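Long-range contact in adhesion and penetration protein autotransporter (Haemophilus influenzae, PDB 3SYJ), which promotes bacterial adherence to and invasion of host cells, mediates bacterial aggregation through self-association, and is probably a serine protease: residues Ile424-Asp428 with Gly450-Gly454. Sequence-based numbering, arbitrary orientation.
Sequences ISVGD and GLVSG
Val-426 and Leu-451 meet side by side because CG1 of Val-426 is anti to its backbone N (chi1 -175°) while CG of Leu-451 is anti to its carbonyl carbon, and chi2 of 158° leaves CD1 extended and turns CD2 toward Val-426. That methyl, CD2 of Leu-451, rests 3.8 Å from CB of Val-426 and also touches CG1. Beyond the pair, Val-431 packs on Val-426, and Phe-471 and Phe-473 on Leu-451, so both side chains belong to the apolar interior. On the other face of the sheet, CG2 of Val-452 reaches Ser-425, whose OG lies 3.6 Å from this methyl and is hydrogen-bonded to Thr-126 of the protease part of the passenger. Gly-450, paired with Ser-425, contributes backbone alone.

The strands run parallel, the axes of the two short strand segments 26° apart, as adjacent rungs of the right-handed beta-helix of the passenger domain. N of Val-426 donates to O of Gly-450 over 2.8 Å, almost straight; O of Val-426 receives N of Val-452 at 3.2 Å from above the carbonyl plane. N of Gly-450 completes the pairing with a bond of 3.1 Å to O of Ile-424.

Just before both strands turn the corner, Gly-427 CA makes a CH···O contact of 3.4 Å with O of Val-452. Next to it, OG of Ser-453 lies 2.6 Å from O of Gly-427, with Arg-455 NE as a further hydrogen-bond partner of the hydroxyl. Strands 403-407 and 471-473 continue the same sheet outward. The contact thus joins successive coils through backbone bonds that satisfy buried peptide groups, apolar packing inside and a hydroxyl meeting a carbonyl at the corner, while the Ser-425 and Val-452 face lies against the protease part.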
loop_
_atom_site.group_PDB
_atom_site.type_symbol
_atom_site.label_atom_id
_atom_site.label_comp_id
_atom_site.label_asym_id
_atom_site.label_seq_id
_atom_site.Cartn_x
_atom_site.Cartn_y
_atom_site.Cartn_z
ATOM N N ILE A 424 33.768 -47.414 -2.160
ATOM C CA ILE A 424 34.604 -46.340 -1.638
ATOM C C ILE A 424 34.039 -45.700 -0.375
ATOM O O ILE A 424 32.819 -45.569 -0.217
ATOM C CB ILE A 424 34.833 -45.246 -2.702
ATOM C CG1 ILE A 424 35.835 -44.193 -2.202
ATOM C CG2 ILE A 424 33.511 -44.603 -3.087
ATOM C CD1 ILE A 424 36.469 -43.371 -3.305
ATOM N N SER A 425 34.935 -45.313 0.529
ATOM C CA SER A 425 34.562 -44.457 1.655
ATOM C C SER A 425 35.317 -43.139 1.547
ATOM O O SER A 425 36.547 -43.114 1.576
ATOM C CB SER A 425 34.863 -45.134 2.994
ATOM O OG SER A 425 34.641 -44.244 4.070
ATOM N N VAL A 426 34.579 -42.046 1.415
ATOM C CA VAL A 426 35.189 -40.740 1.239
ATOM C C VAL A 426 35.223 -39.997 2.569
ATOM O O VAL A 426 34.214 -39.432 3.010
ATOM C CB VAL A 426 34.410 -39.905 0.206
ATOM C CG1 VAL A 426 35.133 -38.568 -0.066
ATOM C CG2 VAL A 426 34.211 -40.708 -1.076
ATOM N N GLY A 427 36.386 -40.005 3.212
ATOM C CA GLY A 427 36.519 -39.422 4.536
ATOM C C GLY A 427 36.932 -37.962 4.508
ATOM O O GLY A 427 36.524 -37.176 5.362
ATOM N N ASP A 428 37.733 -37.584 3.512
ATOM C CA ASP A 428 38.291 -36.234 3.471
ATOM C C ASP A 428 38.515 -35.770 2.033
ATOM O O ASP A 428 38.743 -36.583 1.133
ATOM C CB ASP A 428 39.607 -36.183 4.264
ATOM C CG ASP A 428 39.980 -34.775 4.694
ATOM O OD1 ASP A 428 39.228 -33.829 4.369
ATOM O OD2 ASP A 428 41.026 -34.612 5.359
ATOM N N GLY A 450 30.155 -44.125 0.240
ATOM C CA GLY A 450 29.789 -43.498 1.494
ATOM C C GLY A 450 30.567 -42.217 1.749
ATOM O O GLY A 450 31.749 -42.121 1.424
ATOM N N LEU A 451 29.888 -41.224 2.320
ATOM C CA LEU A 451 30.546 -40.027 2.831
ATOM C C LEU A 451 30.536 -40.056 4.367
ATOM O O LEU A 451 29.476 -40.217 4.978
ATOM C CB LEU A 451 29.829 -38.780 2.325
ATOM C CG LEU A 451 30.158 -38.317 0.907
ATOM C CD1 LEU A 451 29.028 -37.464 0.360
ATOM C CD2 LEU A 451 31.471 -37.546 0.918
ATOM N N VAL A 452 31.712 -39.910 4.983
ATOM C CA VAL A 452 31.820 -39.956 6.440
ATOM C C VAL A 452 32.790 -38.912 6.973
ATOM O O VAL A 452 33.740 -38.531 6.291
ATOM C CB VAL A 452 32.258 -41.346 6.958
ATOM C CG1 VAL A 452 31.206 -42.394 6.642
ATOM C CG2 VAL A 452 33.607 -41.737 6.374
ATOM N N SER A 453 32.521 -38.468 8.202
ATOM C CA SER A 453 33.367 -37.533 8.957
ATOM C C SER A 453 33.116 -36.069 8.632
ATOM O O SER A 453 33.728 -35.190 9.221
ATOM C CB SER A 453 34.850 -37.733 8.661
ATOM O OG SER A 453 35.282 -36.840 7.646
ATOM N N GLY A 454 32.217 -35.810 7.692
ATOM C CA GLY A 454 31.823 -34.451 7.378
ATOM C C GLY A 454 32.876 -33.646 6.629
ATOM O O GLY A 454 32.607 -32.530 6.209
#